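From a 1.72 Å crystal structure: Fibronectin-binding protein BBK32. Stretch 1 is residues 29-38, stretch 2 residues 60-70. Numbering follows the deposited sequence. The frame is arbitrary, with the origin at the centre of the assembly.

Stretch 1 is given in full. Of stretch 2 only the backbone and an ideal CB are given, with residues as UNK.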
# COMPACT_ATOMS: atom_id res chain seq x y z
N LYS A 29 -2.95 1.46 5.60
CA LYS A 29 -3.78 2.65 5.40
C LYS A 29 -4.58 2.55 4.10
O LYS A 29 -5.78 2.86 4.08
CB LYS A 29 -2.89 3.90 5.38
CG LYS A 29 -3.66 5.20 5.22
CD LYS A 29 -2.68 6.35 5.02
CE LYS A 29 -3.41 7.68 4.87
NZ LYS A 29 -2.46 8.79 4.56
N ILE A 30 -3.94 2.09 3.02
CA ILE A 30 -4.64 1.93 1.75
C ILE A 30 -5.74 0.88 1.88
O ILE A 30 -6.86 1.06 1.39
CB ILE A 30 -3.66 1.56 0.62
CG1 ILE A 30 -2.68 2.71 0.34
CG2 ILE A 30 -4.42 1.26 -0.65
CD1 ILE A 30 -1.44 2.28 -0.52
N TYR A 31 -5.43 -0.26 2.52
CA TYR A 31 -6.42 -1.32 2.63
C TYR A 31 -7.60 -0.88 3.51
O TYR A 31 -8.76 -1.18 3.20
CB TYR A 31 -5.78 -2.61 3.17
CG TYR A 31 -6.76 -3.74 3.26
CD1 TYR A 31 -7.25 -4.34 2.11
CD2 TYR A 31 -7.21 -4.20 4.48
CE1 TYR A 31 -8.18 -5.36 2.18
CE2 TYR A 31 -8.12 -5.24 4.56
CZ TYR A 31 -8.60 -5.81 3.41
OH TYR A 31 -9.52 -6.84 3.50
N ASN A 32 -7.30 -0.16 4.59
CA ASN A 32 -8.38 0.34 5.44
C ASN A 32 -9.26 1.34 4.70
O ASN A 32 -10.48 1.38 4.92
CB ASN A 32 -7.80 0.99 6.70
CG ASN A 32 -7.20 -0.03 7.67
OD1 ASN A 32 -7.45 -1.24 7.58
ND2 ASN A 32 -6.43 0.46 8.62
N THR A 33 -8.67 2.13 3.80
CA THR A 33 -9.48 3.04 2.97
C THR A 33 -10.41 2.25 2.06
O THR A 33 -11.61 2.56 1.95
CB THR A 33 -8.58 3.96 2.15
OG1 THR A 33 -7.67 4.65 3.01
CG2 THR A 33 -9.43 5.01 1.40
N TYR A 34 -9.88 1.23 1.39
CA TYR A 34 -10.72 0.36 0.58
C TYR A 34 -11.86 -0.24 1.40
O TYR A 34 -13.01 -0.26 0.95
CB TYR A 34 -9.85 -0.74 -0.02
CG TYR A 34 -10.63 -1.88 -0.60
CD1 TYR A 34 -11.33 -1.74 -1.78
CD2 TYR A 34 -10.64 -3.12 0.03
CE1 TYR A 34 -12.05 -2.81 -2.32
CE2 TYR A 34 -11.34 -4.19 -0.50
CZ TYR A 34 -12.05 -4.03 -1.67
OH TYR A 34 -12.75 -5.09 -2.19
N THR A 35 -11.58 -0.70 2.62
CA THR A 35 -12.63 -1.31 3.44
C THR A 35 -13.73 -0.31 3.74
O THR A 35 -14.93 -0.60 3.60
CB THR A 35 -12.02 -1.85 4.73
OG1 THR A 35 -11.12 -2.93 4.41
CG2 THR A 35 -13.12 -2.38 5.66
N LEU A 36 -13.33 0.90 4.13
CA LEU A 36 -14.29 1.95 4.45
C LEU A 36 -15.10 2.35 3.22
O LEU A 36 -16.34 2.48 3.30
CB LEU A 36 -13.56 3.16 5.05
CG LEU A 36 -14.49 4.24 5.62
CD1 LEU A 36 -15.25 3.66 6.77
CD2 LEU A 36 -13.66 5.45 6.08
N PHE A 37 -14.43 2.58 2.09
CA PHE A 37 -15.10 2.89 0.83
C PHE A 37 -16.15 1.83 0.52
O PHE A 37 -17.32 2.14 0.24
CB PHE A 37 -14.04 2.98 -0.27
CG PHE A 37 -14.51 3.52 -1.60
CD1 PHE A 37 -15.70 4.21 -1.74
CD2 PHE A 37 -13.71 3.34 -2.72
CE1 PHE A 37 -16.08 4.69 -2.98
CE2 PHE A 37 -14.09 3.81 -3.95
CZ PHE A 37 -15.28 4.50 -4.08
N SER A 38 -15.76 0.55 0.62
CA SER A 38 -16.68 -0.56 0.36
C SER A 38 -17.94 -0.48 1.21
O SER A 38 -19.05 -0.68 0.71
CB SER A 38 -15.98 -1.90 0.60
OG SER A 38 -14.90 -2.07 -0.30
N UNK A 60 -20.70 10.27 1.44
CA UNK A 60 -19.41 9.80 1.93
C UNK A 60 -18.68 8.97 0.88
O UNK A 60 -17.46 9.08 0.75
CB UNK A 60 -19.60 8.98 3.21
N UNK A 61 -19.41 8.15 0.12
CA UNK A 61 -18.76 7.37 -0.93
C UNK A 61 -18.17 8.28 -2.00
O UNK A 61 -17.15 7.95 -2.61
CB UNK A 61 -19.75 6.39 -1.56
N UNK A 62 -18.79 9.45 -2.23
CA UNK A 62 -18.29 10.39 -3.22
C UNK A 62 -17.07 11.17 -2.75
O UNK A 62 -16.45 11.86 -3.57
CB UNK A 62 -19.40 11.37 -3.61
N UNK A 63 -16.72 11.10 -1.47
CA UNK A 63 -15.60 11.89 -0.97
C UNK A 63 -14.26 11.16 -1.11
O UNK A 63 -13.22 11.79 -0.92
CB UNK A 63 -15.84 12.25 0.50
N UNK A 64 -14.27 9.88 -1.45
CA UNK A 64 -13.02 9.17 -1.72
C UNK A 64 -12.46 9.60 -3.07
O UNK A 64 -13.19 9.65 -4.07
CB UNK A 64 -13.24 7.66 -1.69
N UNK A 65 -11.15 9.90 -3.12
CA UNK A 65 -10.54 10.43 -4.33
C UNK A 65 -9.46 9.50 -4.88
O UNK A 65 -8.76 8.81 -4.13
CB UNK A 65 -9.95 11.81 -4.05
N UNK A 66 -9.34 9.50 -6.21
CA UNK A 66 -8.21 8.86 -6.85
C UNK A 66 -6.90 9.55 -6.50
O UNK A 66 -5.86 8.89 -6.41
CB UNK A 66 -8.41 8.84 -8.37
N UNK A 67 -6.94 10.87 -6.31
CA UNK A 67 -5.76 11.60 -5.86
C UNK A 67 -5.23 11.04 -4.55
O UNK A 67 -4.01 10.88 -4.38
CB UNK A 67 -6.08 13.09 -5.70
N UNK A 68 -6.12 10.75 -3.60
CA UNK A 68 -5.69 10.23 -2.30
C UNK A 68 -5.07 8.84 -2.45
O UNK A 68 -4.07 8.53 -1.79
CB UNK A 68 -6.87 10.18 -1.33
N UNK A 69 -5.66 8.00 -3.30
CA UNK A 69 -5.07 6.68 -3.56
C UNK A 69 -3.70 6.83 -4.20
O UNK A 69 -2.75 6.12 -3.84
CB UNK A 69 -5.98 5.84 -4.46
N UNK A 70 -3.57 7.77 -5.14
CA UNK A 70 -2.29 7.95 -5.83
C UNK A 70 -1.24 8.52 -4.89
O UNK A 70 -0.06 8.13 -4.94
CB UNK A 70 -2.46 8.87 -7.04

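Stretch 1 is one continuous helix, and along the flank that meets stretch 2 it offers I30, T33, L36 and F37. Stretch 2 begins in helix, passes through a turn and re-enters helix at 66.

Position 60 has helical angles (-67/-38), and its ideal CB finds nothing of stretch 1 within 5.5 Å. Any helix-tolerant residue would do, a polar one easily. It is E60, which does not touch stretch 1.

At position 61 CA-to-CB points sideways, yet the ideal CB of 61 lies 4.3 Å from F37 CE1, and the CA of 61 is 6.0 Å from F37 CA. Small or modest apolar side chains suit such a spot. The residue is A61: its CB packs against the F37 ring, and its carbonyl comes closer, A61 O to F37 CE1 being 3.5 Å.

Positions 62 and 63 are the middle of a type I turn running from 61 to 64, with phi/psi of -77/-10 and -88/-10. The CB of 62 points away and that of 63 sideways, both with open space before them, so small or polar residues are equally plausible. They are A62 and K63; the lysine's end leads away from stretch 1. K63 N also hydrogen-bonds E60 O at 3.1 Å, one residue back from the span of the turn.

At position 64 the backbone turns extended (-74/134), CA-to-CB points toward stretch 1, and the ideal CB of 64 stands 4.2 Å from F37 CD1. T33 CG2 and the L36 side chain lie further along, so a large apolar group is favoured: Leu, Met, Ile or an aromatic. It is F64, chi1 m. The two phenylalanine rings form an offset stack, centroids 4.7 Å apart and planes at 23°, with F37 CD1 to F64 CD1 at 3.5 Å. Each CB sits over the other ring: F37 CB is 3.9 Å from the F64 centroid, F64 CB 4.2 Å from the F37 centroid, both within 7° of the normal. T33 CG2 (3.7 Å from F64 CD2) and L36 CG (3.9 Å from F64 CZ) meet the F64 ring at its edge.

Position 65, at -118/147, directly precedes a helix, so Ser, Thr, Asp or Asn would suit as N-cap. It is T65, whose OG1 accepts from the backbone N of 68 at 2.9 Å.

Positions 66 and 67 are helical and out of reach of stretch 1; polar residues fit, and K66 and E67 occupy them.

At position 68 CA-to-CB points sideways. T33 OG1 is the nearby polar group, 7.1 Å from the ideal CB of 68, so a polar side chain, reaching it directly if long or through water if short, is reasonable. D68, chi1 t, brings its end nearer: one water donates to both D68 OD2 (2.8 Å from its O) and T33 OG1 (2.9 Å), bridging the stretches, which share no direct hydrogen bond.

Position 69 has its CA 7.1 Å from I30 CA, so an aliphatic chain with reach suits. L69 (t, p) places CD1 3.9 Å from I30 CG2.

Position 70 is helical and out of reach, so any helix-tolerant residue would suit; it is E70, with E70 N bonded to K66 O at 2.8 Å.

Stretch 2 60-70: EAAKFTKEDLE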
# COMPACT_ATOMS: atom_id res chain seq x y z
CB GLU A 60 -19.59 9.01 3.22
CG GLU A 60 -19.81 9.90 4.44
CD GLU A 60 -20.63 9.22 5.52
OE1 GLU A 60 -20.82 7.99 5.41
OE2 GLU A 60 -21.08 9.92 6.46
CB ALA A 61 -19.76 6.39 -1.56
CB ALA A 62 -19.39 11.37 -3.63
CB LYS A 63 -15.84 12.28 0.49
CG LYS A 63 -16.92 13.34 0.67
CD LYS A 63 -17.06 13.72 2.13
CE LYS A 63 -18.45 14.25 2.45
NZ LYS A 63 -18.60 14.65 3.88
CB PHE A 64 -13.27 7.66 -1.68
CG PHE A 64 -13.62 7.13 -0.32
CD1 PHE A 64 -14.94 7.12 0.12
CD2 PHE A 64 -12.63 6.67 0.54
CE1 PHE A 64 -15.25 6.65 1.39
CE2 PHE A 64 -12.94 6.20 1.81
CZ PHE A 64 -14.26 6.20 2.24
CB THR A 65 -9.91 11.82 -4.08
OG1 THR A 65 -8.83 11.73 -3.14
CG2 THR A 65 -10.95 12.79 -3.54
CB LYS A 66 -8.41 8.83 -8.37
CG LYS A 66 -7.26 8.18 -9.12
CD LYS A 66 -7.66 7.84 -10.52
CE LYS A 66 -7.30 6.41 -10.83
NZ LYS A 66 -8.04 5.91 -12.00
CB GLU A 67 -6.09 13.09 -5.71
CG GLU A 67 -6.23 13.84 -7.04
CD GLU A 67 -7.64 13.75 -7.63
OE1 GLU A 67 -8.48 12.98 -7.12
OE2 GLU A 67 -7.90 14.47 -8.62
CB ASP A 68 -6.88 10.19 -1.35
CG ASP A 68 -6.57 9.50 -0.04
OD1 ASP A 68 -5.75 10.04 0.74
OD2 ASP A 68 -7.16 8.43 0.22
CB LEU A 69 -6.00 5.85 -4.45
CG LEU A 69 -5.49 4.49 -4.94
CD1 LEU A 69 -5.16 3.59 -3.75
CD2 LEU A 69 -6.45 3.79 -5.89
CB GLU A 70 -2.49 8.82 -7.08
CG GLU A 70 -2.65 8.00 -8.36
CD GLU A 70 -3.40 8.73 -9.47
OE1 GLU A 70 -3.85 9.87 -9.24
OE2 GLU A 70 -3.54 8.15 -10.58
O HOH W 1 -6.49 7.24 2.64
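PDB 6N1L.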